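PDB 4R6H: Melibiose/raffinose/stachyose-binding protein MelE from Bacillus subtilis subsp. subtilis str. 168, which binds melibiose, raffinose and stachyose as the solute-binding component of an ABC transporter that imports these sugars. Local coordinates for residues A[35-40]-A[324-329]; A[51-56]-A[337-342]; A[88-93]-A[317-322]; A[112-117]-A[134-139]. All coordinates share one frame; numbering follows the deposited sequence. Where two conformers were deposited one is given.

Interaction 1. Residues A[35-40]-A[324-329]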
loop_
_atom_site.group_PDB
_atom_site.type_symbol
_atom_site.label_atom_id
_atom_site.label_comp_id
_atom_site.label_asym_id
_atom_site.label_seq_id
_atom_site.Cartn_x
_atom_site.Cartn_y
_atom_site.Cartn_z
ATOM N N LEU A 35 19.437 1.381 -21.259
ATOM C CA LEU A 35 18.197 0.674 -20.853
ATOM C C LEU A 35 17.569 1.596 -19.808
ATOM O O LEU A 35 18.174 1.864 -18.764
ATOM C CB LEU A 35 18.554 -0.676 -20.244
ATOM C CG LEU A 35 17.344 -1.467 -19.670
ATOM C CD1 LEU A 35 16.463 -1.976 -20.780
ATOM C CD2 LEU A 35 17.823 -2.629 -18.824
ATOM N N THR A 36 16.399 2.160 -20.140
ATOM C CA THR A 36 15.788 3.147 -19.280
ATOM C C THR A 36 14.761 2.497 -18.367
ATOM O O THR A 36 13.911 1.721 -18.820
ATOM C CB THR A 36 15.114 4.265 -20.079
ATOM O OG1 THR A 36 14.200 3.698 -21.022
ATOM C CG2 THR A 36 16.165 5.108 -20.832
ATOM N N ILE A 37 14.880 2.817 -17.086
ATOM C CA ILE A 37 14.015 2.220 -16.051
ATOM C C ILE A 37 13.431 3.335 -15.186
ATOM O O ILE A 37 14.174 4.196 -14.668
ATOM C CB ILE A 37 14.806 1.300 -15.119
ATOM C CG1 ILE A 37 15.604 0.291 -15.929
ATOM C CG2 ILE A 37 13.873 0.626 -14.085
ATOM C CD1 ILE A 37 16.297 -0.785 -15.123
ATOM N N TYR A 38 12.102 3.354 -15.050
ATOM C CA TYR A 38 11.424 4.299 -14.156
ATOM C C TYR A 38 10.940 3.546 -12.913
ATOM O O TYR A 38 10.424 2.418 -13.034
ATOM C CB TYR A 38 10.188 4.913 -14.824
ATOM C CG TYR A 38 10.352 6.214 -15.587
ATOM C CD1 TYR A 38 11.505 6.508 -16.289
ATOM C CD2 TYR A 38 9.282 7.117 -15.622
ATOM C CE1 TYR A 38 11.621 7.719 -16.993
ATOM C CE2 TYR A 38 9.379 8.320 -16.300
ATOM C CZ TYR A 38 10.535 8.612 -16.989
ATOM O OH TYR A 38 10.588 9.816 -17.665
ATOM N N SER A 39 11.036 4.208 -11.758
ATOM C CA SER A 39 10.709 3.645 -10.468
ATOM C C SER A 39 10.013 4.664 -9.567
ATOM O O SER A 39 10.456 5.834 -9.543
ATOM C CB SER A 39 11.975 3.109 -9.785
ATOM O OG SER A 39 11.690 2.664 -8.445
ATOM N N THR A 40 9.012 4.200 -8.812
ATOM C CA THR A 40 8.387 5.027 -7.740
ATOM C C THR A 40 9.048 4.900 -6.364
ATOM O O THR A 40 8.522 5.432 -5.394
ATOM C CB THR A 40 6.887 4.732 -7.592
ATOM O OG1 THR A 40 6.642 3.427 -7.025
ATOM C CG2 THR A 40 6.150 4.938 -8.899
ATOM N N LYS A 324 13.668 -7.670 -20.499
ATOM C CA LYS A 324 13.408 -8.995 -19.926
ATOM C C LYS A 324 14.632 -9.595 -19.256
ATOM O O LYS A 324 14.499 -10.216 -18.168
ATOM C CB LYS A 324 12.841 -9.950 -20.969
ATOM C CG LYS A 324 11.440 -9.584 -21.391
ATOM C CD LYS A 324 10.878 -10.602 -22.379
ATOM C CE LYS A 324 9.473 -10.243 -22.781
ATOM N NZ LYS A 324 8.958 -11.181 -23.834
ATOM N N ASP A 325 15.828 -9.412 -19.843
ATOM C CA ASP A 325 17.050 -9.907 -19.216
ATOM C C ASP A 325 17.218 -9.235 -17.832
ATOM O O ASP A 325 17.639 -9.882 -16.859
ATOM C CB ASP A 325 18.313 -9.593 -20.038
ATOM C CG ASP A 325 18.456 -10.427 -21.302
ATOM O OD1 ASP A 325 17.844 -11.493 -21.449
ATOM O OD2 ASP A 325 19.226 -9.938 -22.164
ATOM N N PHE A 326 16.861 -7.945 -17.744
ATOM C CA PHE A 326 17.023 -7.224 -16.491
ATOM C C PHE A 326 16.009 -7.765 -15.436
ATOM O O PHE A 326 16.348 -7.928 -14.248
ATOM C CB PHE A 326 16.837 -5.709 -16.704
ATOM C CG PHE A 326 17.191 -4.893 -15.495
ATOM C CD1 PHE A 326 16.251 -4.600 -14.520
ATOM C CD2 PHE A 326 18.463 -4.451 -15.309
ATOM C CE1 PHE A 326 16.603 -3.890 -13.410
ATOM C CE2 PHE A 326 18.819 -3.734 -14.190
ATOM C CZ PHE A 326 17.893 -3.465 -13.223
ATOM N N ILE A 327 14.762 -7.987 -15.862
ATOM C CA ILE A 327 13.764 -8.560 -14.960
ATOM C C ILE A 327 14.266 -9.928 -14.442
ATOM O O ILE A 327 14.196 -10.220 -13.234
ATOM C CB ILE A 327 12.400 -8.678 -15.653
ATOM C CG1 ILE A 327 11.777 -7.292 -15.861
ATOM C CG2 ILE A 327 11.483 -9.568 -14.831
ATOM C CD1 ILE A 327 10.520 -7.293 -16.705
ATOM N N ALA A 328 14.739 -10.783 -15.359
ATOM C CA ALA A 328 15.238 -12.102 -14.949
ATOM C C ALA A 328 16.386 -11.994 -13.951
ATOM O O ALA A 328 16.479 -12.791 -13.015
ATOM C CB ALA A 328 15.640 -12.939 -16.157
ATOM N N PHE A 329 17.259 -11.009 -14.153
ATOM C CA PHE A 329 18.355 -10.752 -13.260
ATOM C C PHE A 329 17.799 -10.366 -11.876
ATOM O O PHE A 329 18.271 -10.854 -10.856
ATOM C CB PHE A 329 19.262 -9.651 -13.838
ATOM C CG PHE A 329 20.345 -9.213 -12.918
ATOM C CD1 PHE A 329 20.118 -8.178 -12.041
ATOM C CD2 PHE A 329 21.616 -9.784 -12.960
ATOM C CE1 PHE A 329 21.100 -7.754 -11.149
ATOM C CE2 PHE A 329 22.610 -9.355 -12.096
ATOM C CZ PHE A 329 22.353 -8.320 -11.202
#
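Ile37 lays its CD1 methyl over one face of the Phe326 ring, 3.7 Å from CD1 to the ring centroid and 17° off the ring normal. This is a CH-pi contact, offset toward the rim near CE1 and CZ, with CD1 3.6 Å from Phe326 CE1. The isoleucine reaches the ring because its chain is extended beyond CG1 (chi2 -173°), which carries the terminal methyl away from the strand. Leu35, two residues earlier and on the same side of strand 33-38, comes in at a slant near the root of the aromatic side chain, its CD2 3.9 Å from Phe326 CB. Through these side chains helix 320-331 packs against strand 33-38 in the alpha/beta lobe of a periplasmic-binding-protein fold, where helices flank a central sheet. Beta-branched isoleucine suits the strand, while phenylalanine gives the helix a long, flat group able to bridge a backbone gap of 9.1 Å between Leu35 CA and Phe326 CA. With only an alanine at the Phe326 position, the Ile37 methyl is likely to lose the face it rests on, and Leu35 CD2 its aromatic neighbour. Phe50 and Phe57 of helix 44-60, together with Leu91, also pack around this ring.

Interaction 2. Residues A[51-56]-A[337-342]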
loop_
_atom_site.group_PDB
_atom_site.type_symbol
_atom_site.label_atom_id
_atom_site.label_comp_id
_atom_site.label_asym_id
_atom_site.label_seq_id
_atom_site.Cartn_x
_atom_site.Cartn_y
_atom_site.Cartn_z
ATOM N N ARG A 51 20.302 0.962 -7.492
ATOM C CA ARG A 51 21.482 1.361 -8.243
ATOM C C ARG A 51 22.604 0.323 -8.126
ATOM O O ARG A 51 23.268 0.056 -9.111
ATOM C CB ARG A 51 21.982 2.740 -7.793
ATOM C CG ARG A 51 21.035 3.864 -8.189
ATOM C CD ARG A 51 21.626 5.231 -7.889
ATOM N NE ARG A 51 20.600 6.277 -7.973
ATOM C CZ ARG A 51 20.065 6.908 -6.924
ATOM N NH1 ARG A 51 20.464 6.640 -5.671
ATOM N NH2 ARG A 51 19.137 7.843 -7.126
ATOM N N LYS A 52 22.792 -0.270 -6.951
ATOM C CA LYS A 52 23.842 -1.257 -6.786
ATOM C C LYS A 52 23.516 -2.503 -7.638
ATOM O O LYS A 52 24.386 -3.078 -8.271
ATOM C CB LYS A 52 24.105 -1.550 -5.296
ATOM C CG LYS A 52 23.535 -2.831 -4.721
ATOM C CD LYS A 52 24.632 -3.867 -4.579
ATOM C CE LYS A 52 25.208 -3.879 -3.170
ATOM N NZ LYS A 52 25.733 -5.215 -2.823
ATOM N N LEU A 53 22.249 -2.918 -7.681
ATOM C CA LEU A 53 21.886 -4.043 -8.485
ATOM C C LEU A 53 22.002 -3.730 -9.984
ATOM O O LEU A 53 22.366 -4.589 -10.751
ATOM C CB LEU A 53 20.476 -4.532 -8.122
ATOM C CG LEU A 53 20.390 -5.264 -6.787
ATOM C CD1 LEU A 53 18.915 -5.482 -6.470
ATOM C CD2 LEU A 53 21.141 -6.591 -6.760
ATOM N N ALA A 54 21.668 -2.503 -10.368
ATOM C CA ALA A 54 21.858 -2.071 -11.768
ATOM C C ALA A 54 23.335 -2.125 -12.129
ATOM O O ALA A 54 23.698 -2.633 -13.206
ATOM C CB ALA A 54 21.305 -0.709 -11.997
ATOM N N ALA A 55 24.198 -1.678 -11.225
ATOM C CA ALA A 55 25.643 -1.769 -11.482
ATOM C C ALA A 55 26.138 -3.226 -11.636
ATOM O O ALA A 55 27.010 -3.521 -12.470
ATOM C CB ALA A 55 26.405 -1.036 -10.409
ATOM N N ALA A 56 25.592 -4.134 -10.840
ATOM C CA ALA A 56 25.902 -5.534 -10.922
ATOM C C ALA A 56 25.409 -6.124 -12.225
ATOM O O ALA A 56 26.077 -6.952 -12.844
ATOM C CB ALA A 56 25.333 -6.278 -9.718
ATOM N N LYS A 337 16.090 -11.029 -2.901
ATOM C CA LYS A 337 16.149 -10.896 -1.439
ATOM C C LYS A 337 16.730 -9.548 -1.039
ATOM O O LYS A 337 16.188 -8.820 -0.185
ATOM C CB LYS A 337 16.967 -12.056 -0.838
ATOM C CG LYS A 337 17.078 -12.059 0.682
ATOM C CD LYS A 337 17.859 -13.290 1.119
ATOM C CE LYS A 337 17.918 -13.452 2.624
ATOM N NZ LYS A 337 18.778 -12.446 3.285
ATOM N N GLN A 338 17.837 -9.173 -1.687
ATOM C CA GLN A 338 18.476 -7.904 -1.433
ATOM C C GLN A 338 17.564 -6.710 -1.687
ATOM O O GLN A 338 17.405 -5.799 -0.855
ATOM C CB GLN A 338 19.783 -7.817 -2.221
ATOM C CG GLN A 338 20.557 -6.554 -1.981
ATOM C CD GLN A 338 21.839 -6.525 -2.787
ATOM O OE1 GLN A 338 22.181 -7.500 -3.436
ATOM N NE2 GLN A 338 22.508 -5.387 -2.781
ATOM N N MET A 339 16.937 -6.705 -2.862
ATOM C CA MET A 339 16.045 -5.605 -3.187
ATOM C C MET A 339 14.851 -5.536 -2.227
ATOM O O MET A 339 14.519 -4.473 -1.740
ATOM C CB MET A 339 15.597 -5.691 -4.634
ATOM C CG MET A 339 14.868 -4.485 -5.161
ATOM S SD MET A 339 15.922 -3.018 -5.358
ATOM C CE MET A 339 15.412 -1.981 -3.990
ATOM N N ALA A 340 14.225 -6.685 -1.942
ATOM C CA ALA A 340 13.090 -6.693 -1.031
ATOM C C ALA A 340 13.453 -6.184 0.354
ATOM O O ALA A 340 12.729 -5.358 0.933
ATOM C CB ALA A 340 12.478 -8.089 -0.973
ATOM N N GLU A 341 14.584 -6.638 0.879
ATOM C CA GLU A 341 15.004 -6.145 2.182
ATOM C C GLU A 341 15.200 -4.624 2.244
ATOM O O GLU A 341 14.881 -3.969 3.230
ATOM C CB GLU A 341 16.269 -6.882 2.626
ATOM C CG GLU A 341 15.954 -8.312 3.032
ATOM C CD GLU A 341 17.156 -9.179 3.374
ATOM O OE1 GLU A 341 18.294 -8.667 3.429
ATOM O OE2 GLU A 341 16.951 -10.396 3.588
ATOM N N ALA A 342 15.705 -4.041 1.176
ATOM C CA ALA A 342 15.853 -2.589 1.109
ATOM C C ALA A 342 14.531 -1.836 1.198
ATOM O O ALA A 342 14.481 -0.703 1.638
ATOM C CB ALA A 342 16.587 -2.206 -0.147
#
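Leu53 packs its CD1 methyl against Met339, 3.8 Å from CD1 to Met339 CB and 4.0 Å to Met339 SD, in the buried half of a contact between nearly antiparallel helices. The segment axes stay 11.0 Å apart, at 164°, and the CA atoms of Leu53 and Met339 lie 8.0 Å from each other. Branched leucine divides its work here: CD1 turns to the methionine, while CD2 slides past the end of Gln338. Met339, bent at chi2 (70°), brings its sulfur back toward the leucine, an adaptable filler for a buried position. The other half is looser and borders solvent. There the side chains of Lys52 and Gln338 cross at about a right angle, and the exposed lysine was modelled in two conformers, in keeping with a loosely held chain. Gln338 stretches out straight from its helix, which carries its amide group between Leu53 and Lys52. Replacing Gln338 with an alanine is likely to uncover Leu53 CD2 and deprive the Lys52 chain of the surface it crosses. Helix 320-331 adjoins the buried side, Met330 touching both Leu53 and Met339, while Ala54 of helix 44-60 rests on Val66 and Leu68 of strand 64-69.

Interaction 3. Residues A[88-93]-A[317-322]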
loop_
_atom_site.group_PDB
_atom_site.type_symbol
_atom_site.label_atom_id
_atom_site.label_comp_id
_atom_site.label_asym_id
_atom_site.label_seq_id
_atom_site.Cartn_x
_atom_site.Cartn_y
_atom_site.Cartn_z
ATOM N N LEU A 88 7.472 5.145 -24.040
ATOM C CA LEU A 88 7.636 4.681 -22.688
ATOM C C LEU A 88 9.078 4.350 -22.380
ATOM O O LEU A 88 9.851 4.053 -23.253
ATOM C CB LEU A 88 6.752 3.478 -22.406
ATOM C CG LEU A 88 5.261 3.771 -22.179
ATOM C CD1 LEU A 88 4.548 4.100 -23.497
ATOM C CD2 LEU A 88 4.593 2.617 -21.474
ATOM N N PRO A 89 9.428 4.386 -21.094
ATOM C CA PRO A 89 10.685 3.799 -20.724
ATOM C C PRO A 89 10.670 2.314 -21.052
ATOM O O PRO A 89 9.606 1.699 -21.171
ATOM C CB PRO A 89 10.711 3.984 -19.196
ATOM C CG PRO A 89 9.588 4.911 -18.871
ATOM C CD PRO A 89 8.588 4.644 -19.914
ATOM N N ASP A 90 11.853 1.720 -21.136
ATOM C CA ASP A 90 11.939 0.276 -21.430
ATOM C C ASP A 90 11.295 -0.553 -20.308
ATOM O O ASP A 90 10.591 -1.514 -20.547
ATOM C CB ASP A 90 13.378 -0.152 -21.652
ATOM C CG ASP A 90 14.061 0.644 -22.778
ATOM O OD1 ASP A 90 13.449 0.757 -23.870
ATOM O OD2 ASP A 90 15.158 1.193 -22.515
ATOM N N LEU A 91 11.548 -0.102 -19.097
ATOM C CA LEU A 91 10.975 -0.729 -17.899
ATOM C C LEU A 91 10.381 0.374 -17.036
ATOM O O LEU A 91 10.994 1.443 -16.877
ATOM C CB LEU A 91 12.058 -1.445 -17.114
ATOM C CG LEU A 91 12.604 -2.742 -17.705
ATOM C CD1 LEU A 91 13.965 -3.109 -17.113
ATOM C CD2 LEU A 91 11.621 -3.879 -17.524
ATOM N N PHE A 92 9.241 0.089 -16.440
ATOM C CA PHE A 92 8.573 1.083 -15.605
ATOM C C PHE A 92 7.802 0.401 -14.475
ATOM O O PHE A 92 7.452 -0.749 -14.526
ATOM C CB PHE A 92 7.685 2.007 -16.446
ATOM C CG PHE A 92 6.696 1.290 -17.294
ATOM C CD1 PHE A 92 7.037 0.859 -18.579
ATOM C CD2 PHE A 92 5.441 0.997 -16.815
ATOM C CE1 PHE A 92 6.117 0.153 -19.332
ATOM C CE2 PHE A 92 4.517 0.316 -17.592
ATOM C CZ PHE A 92 4.865 -0.111 -18.841
ATOM N N ASP A 93 7.528 1.189 -13.452
ATOM C CA ASP A 93 6.821 0.735 -12.248
ATOM C C ASP A 93 5.329 0.999 -12.411
ATOM O O ASP A 93 4.893 2.148 -12.695
ATOM C CB ASP A 93 7.414 1.520 -11.100
ATOM C CG ASP A 93 6.995 1.037 -9.692
ATOM O OD1 ASP A 93 6.085 0.205 -9.564
ATOM O OD2 ASP A 93 7.629 1.579 -8.720
ATOM N N SER A 317 9.087 -1.657 -26.728
ATOM C CA SER A 317 10.459 -1.223 -26.554
ATOM C C SER A 317 11.374 -1.855 -27.585
ATOM O O SER A 317 11.327 -3.058 -27.780
ATOM C CB SER A 317 11.004 -1.624 -25.183
ATOM O OG SER A 317 12.410 -1.374 -25.059
ATOM N N PRO A 318 12.219 -1.037 -28.231
ATOM C CA PRO A 318 13.257 -1.642 -29.085
ATOM C C PRO A 318 14.241 -2.495 -28.291
ATOM O O PRO A 318 14.914 -3.345 -28.863
ATOM C CB PRO A 318 13.962 -0.425 -29.693
ATOM C CG PRO A 318 12.984 0.695 -29.606
ATOM C CD PRO A 318 12.147 0.427 -28.383
ATOM N N GLN A 319 14.271 -2.311 -26.970
ATOM C CA GLN A 319 15.177 -3.039 -26.110
ATOM C C GLN A 319 14.426 -4.030 -25.186
ATOM O O GLN A 319 14.897 -4.333 -24.086
ATOM C CB GLN A 319 16.005 -2.022 -25.325
ATOM C CG GLN A 319 17.313 -1.703 -26.043
ATOM C CD GLN A 319 17.844 -0.316 -25.769
ATOM O OE1 GLN A 319 18.804 0.121 -26.403
ATOM N NE2 GLN A 319 17.226 0.387 -24.834
ATOM N N LEU A 320 13.312 -4.549 -25.675
ATOM C CA LEU A 320 12.477 -5.477 -24.912
ATOM C C LEU A 320 13.290 -6.665 -24.416
ATOM O O LEU A 320 13.084 -7.143 -23.301
ATOM C CB LEU A 320 11.292 -5.969 -25.754
ATOM C CG LEU A 320 10.314 -6.899 -25.052
ATOM C CD1 LEU A 320 9.771 -6.300 -23.758
ATOM C CD2 LEU A 320 9.155 -7.363 -25.957
ATOM N N LYS A 321 14.185 -7.178 -25.253
ATOM C CA LYS A 321 14.964 -8.363 -24.877
ATOM C C LYS A 321 15.825 -8.059 -23.640
ATOM O O LYS A 321 15.839 -8.860 -22.675
ATOM C CB LYS A 321 15.799 -8.857 -26.095
ATOM C CG LYS A 321 17.317 -8.853 -25.985
ATOM C CD LYS A 321 17.841 -10.146 -25.387
ATOM C CE LYS A 321 19.363 -10.139 -25.355
ATOM N NZ LYS A 321 19.893 -11.155 -24.410
ATOM N N GLU A 322 16.478 -6.906 -23.647
ATOM C CA GLU A 322 17.324 -6.459 -22.554
ATOM C C GLU A 322 16.486 -6.164 -21.298
ATOM O O GLU A 322 16.933 -6.412 -20.173
ATOM C CB GLU A 322 18.115 -5.189 -22.927
ATOM C CG GLU A 322 19.232 -5.359 -23.976
ATOM C CD GLU A 322 18.778 -5.698 -25.414
ATOM O OE1 GLU A 322 17.673 -5.326 -25.903
ATOM O OE2 GLU A 322 19.594 -6.338 -26.111
#
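The Asp90 carboxylate and the Gln319 amide meet at a steep tilt, their planes 68° apart, and Ser317 reaches the carboxylate from above its plane. Ser317 OG donates to Asp90 OD1 over 2.7 Å, lying 38° out of that plane. On the other oxygen, Gln319 NE2 gives Asp90 OD2 a weak bond of 3.2 Å, bent to 124° at the hydrogen. The carboxylate is therefore divided between two donors, one per oxygen, and the backbone N of Thr36 adds another at OD2. So many donors suit a buried aspartate and would be expected to stabilise its negative charge. Ser317 OG serves both ways: its proton goes to Asp90 OD1, and its oxygen accepts from Gln319 N at 2.8 Å. A small hydroxyl residue fits this double role, while glutamine supplies a longer arm that reaches past it. Leu320 N bonds to Ser317 O, closing a type I turn over Pro318, whose ring suits the turn's second position. Gln319 occupies the N-cap position, and the Ser317 OG bond to Gln319 N makes an ST turn, a motif common at the beginnings of helices, here leading into helix 320-331.

Interaction 4. Residues A[112-117]-A[134-139]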
loop_
_atom_site.group_PDB
_atom_site.type_symbol
_atom_site.label_atom_id
_atom_site.label_comp_id
_atom_site.label_asym_id
_atom_site.label_seq_id
_atom_site.Cartn_x
_atom_site.Cartn_y
_atom_site.Cartn_z
ATOM N N MET A 112 8.170 -16.047 -18.907
ATOM C CA MET A 112 9.403 -15.950 -18.131
ATOM C C MET A 112 9.470 -16.987 -17.006
ATOM O O MET A 112 8.470 -17.286 -16.352
ATOM C CB MET A 112 9.575 -14.524 -17.548
ATOM C CG MET A 112 9.621 -13.414 -18.601
ATOM S SD MET A 112 10.197 -11.842 -17.927
ATOM C CE MET A 112 11.905 -12.240 -17.661
ATOM N N LYS A 113 10.685 -17.450 -16.754
ATOM C CA LYS A 113 10.921 -18.545 -15.789
ATOM C C LYS A 113 10.469 -18.190 -14.378
ATOM O O LYS A 113 9.975 -19.044 -13.634
ATOM C CB LYS A 113 12.411 -18.935 -15.796
ATOM C CG LYS A 113 12.873 -19.326 -17.195
ATOM C CD LYS A 113 13.993 -20.348 -17.252
ATOM C CE LYS A 113 13.986 -21.029 -18.621
ATOM N NZ LYS A 113 14.889 -22.210 -18.709
ATOM N N TRP A 114 10.621 -16.910 -13.969
ATOM C CA TRP A 114 10.285 -16.531 -12.582
ATOM C C TRP A 114 8.813 -16.702 -12.224
ATOM O O TRP A 114 8.464 -16.847 -11.056
ATOM C CB TRP A 114 10.724 -15.074 -12.274
ATOM C CG TRP A 114 9.949 -14.014 -13.048
ATOM C CD1 TRP A 114 10.325 -13.418 -14.212
ATOM C CD2 TRP A 114 8.666 -13.491 -12.729
ATOM N NE1 TRP A 114 9.374 -12.548 -14.621
ATOM C CE2 TRP A 114 8.333 -12.554 -13.736
ATOM C CE3 TRP A 114 7.744 -13.698 -11.677
ATOM C CZ2 TRP A 114 7.147 -11.833 -13.718
ATOM C CZ3 TRP A 114 6.592 -12.960 -11.644
ATOM C CH2 TRP A 114 6.278 -12.043 -12.671
ATOM N N THR A 115 7.933 -16.721 -13.235
ATOM C CA THR A 115 6.512 -16.737 -12.977
ATOM C C THR A 115 6.061 -17.987 -12.216
ATOM O O THR A 115 5.077 -17.921 -11.525
ATOM C CB THR A 115 5.688 -16.559 -14.277
ATOM O OG1 THR A 115 5.921 -17.670 -15.159
ATOM C CG2 THR A 115 6.062 -15.253 -14.972
ATOM N N GLN A 116 6.835 -19.072 -12.311
ATOM C CA GLN A 116 6.477 -20.264 -11.552
ATOM C C GLN A 116 6.480 -20.000 -10.052
ATOM O O GLN A 116 5.808 -20.711 -9.316
ATOM C CB GLN A 116 7.385 -21.451 -11.876
ATOM C CG GLN A 116 8.820 -21.326 -11.450
ATOM C CD GLN A 116 9.605 -22.618 -11.669
ATOM O OE1 GLN A 116 9.035 -23.705 -11.691
ATOM N NE2 GLN A 116 10.916 -22.499 -11.833
ATOM N N ASP A 117 7.211 -18.982 -9.606
ATOM C CA ASP A 117 7.274 -18.678 -8.191
ATOM C C ASP A 117 6.526 -17.420 -7.755
ATOM O O ASP A 117 6.712 -16.948 -6.619
ATOM C CB ASP A 117 8.731 -18.594 -7.754
ATOM C CG ASP A 117 9.435 -19.940 -7.813
ATOM O OD1 ASP A 117 8.822 -20.967 -7.442
ATOM O OD2 ASP A 117 10.601 -19.952 -8.233
ATOM N N TYR A 134 1.327 -9.196 -16.130
ATOM C CA TYR A 134 1.484 -7.790 -16.531
ATOM C C TYR A 134 2.824 -7.170 -16.129
ATOM O O TYR A 134 3.242 -6.203 -16.709
ATOM C CB TYR A 134 0.372 -6.896 -15.915
ATOM C CG TYR A 134 -0.996 -7.050 -16.576
ATOM C CD1 TYR A 134 -1.757 -8.199 -16.354
ATOM C CD2 TYR A 134 -1.535 -6.037 -17.408
ATOM C CE1 TYR A 134 -2.993 -8.361 -16.955
ATOM C CE2 TYR A 134 -2.791 -6.205 -18.036
ATOM C CZ TYR A 134 -3.505 -7.358 -17.782
ATOM O OH TYR A 134 -4.747 -7.548 -18.359
ATOM N N ALA A 135 3.403 -7.666 -15.041
ATOM C CA ALA A 135 4.616 -7.034 -14.461
ATOM C C ALA A 135 5.239 -7.977 -13.453
ATOM O O ALA A 135 4.583 -8.893 -12.959
ATOM C CB ALA A 135 4.254 -5.757 -13.765
ATOM N N TYR A 136 6.505 -7.723 -13.157
ATOM C CA TYR A 136 7.276 -8.469 -12.165
ATOM C C TYR A 136 7.213 -7.722 -10.852
ATOM O O TYR A 136 7.589 -6.537 -10.783
ATOM C CB TYR A 136 8.745 -8.613 -12.629
ATOM C CG TYR A 136 9.655 -9.066 -11.514
ATOM C CD1 TYR A 136 9.578 -10.348 -10.993
ATOM C CD2 TYR A 136 10.522 -8.164 -10.918
ATOM C CE1 TYR A 136 10.380 -10.722 -9.936
ATOM C CE2 TYR A 136 11.340 -8.526 -9.874
ATOM C CZ TYR A 136 11.249 -9.821 -9.380
ATOM O OH TYR A 136 12.068 -10.190 -8.322
ATOM N N PRO A 137 6.736 -8.386 -9.791
ATOM C CA PRO A 137 6.672 -7.753 -8.479
ATOM C C PRO A 137 7.984 -7.800 -7.712
ATOM O O PRO A 137 8.424 -8.864 -7.280
ATOM C CB PRO A 137 5.582 -8.557 -7.762
ATOM C CG PRO A 137 5.750 -9.936 -8.346
ATOM C CD PRO A 137 6.168 -9.749 -9.786
ATOM N N ILE A 138 8.626 -6.666 -7.554
ATOM C CA ILE A 138 9.852 -6.607 -6.786
ATOM C C ILE A 138 9.544 -7.006 -5.323
ATOM O O ILE A 138 10.322 -7.659 -4.638
ATOM C CB ILE A 138 10.439 -5.199 -6.858
ATOM C CG1 ILE A 138 11.003 -4.944 -8.246
ATOM C CG2 ILE A 138 11.437 -4.923 -5.728
ATOM C CD1 ILE A 138 11.348 -3.499 -8.511
ATOM N N ASN A 139 8.379 -6.605 -4.862
ATOM C CA ASN A 139 7.978 -6.814 -3.480
ATOM C C ASN A 139 6.470 -6.853 -3.431
ATOM O O ASN A 139 5.809 -6.935 -4.482
ATOM C CB ASN A 139 8.545 -5.752 -2.533
ATOM C CG ASN A 139 8.117 -4.363 -2.876
ATOM O OD1 ASN A 139 7.345 -4.137 -3.814
ATOM N ND2 ASN A 139 8.563 -3.392 -2.073
#
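Trp114 sits in a short 3-10 segment, 113-116, held by i to i+3 bonds such as Asp117 N to Trp114 O, and it faces strand 136-137, where the chain is extended at Tyr136 and Pro137. This is an outer strand of a small antiparallel sheet with 310-313 in the middle. Trp114 takes the crowded rotamer, CG between the backbone N and the carbonyl carbon (chi1 67°), and this directs its ring at the strand. The edge of Tyr136 stands over one face of the six-membered ring, a T-shaped pair with centroids 5.0 Å apart and planes at 77°; Tyr136 CD1 lies 3.7 Å from Trp114 CD2. Thr115 CG2 lies over the opposite face, so the indole is sandwiched. Farther out, Trp114 CH2 touches Pro137 CD at 3.7 Å and, at the ring's edge, Ala135 O at 3.6 Å. Proline offers its CD methylene as a compact apolar group beside the indole's outer end. The indole nitrogen turns back to its own segment, NE1 making a weak 3.5 Å bond to Met112 SD. Ile327 and Ala331 of helix 320-331 pack on both aromatic residues. Shape and aromatic edge-to-face attraction therefore join the two segments, with no hydrogen bond between them.

From the N terminus, strand 33-38 enters interaction 1 and helix 44-60 follows with interaction 2; their partners, helices 320-331 and 333-343, come in the same order, so the two long loops cross. Interaction 3 begins at 88-93 and returns at 317-322, nested within both of them, and interaction 4, a short loop from 112-117 to 134-139, lies inside all three. Helix 320-331 carries partners of interactions 1 and 3 and touches interaction 4 through Ile327, while Met339 of interaction 2 meets Ile138 of interaction 4. Interactions 1 and 3 also join directly, through Thr40 and Asp93. Interactions 1 to 3 tie early parts of the chain to late helices, while interaction 4 joins two neighbouring parts.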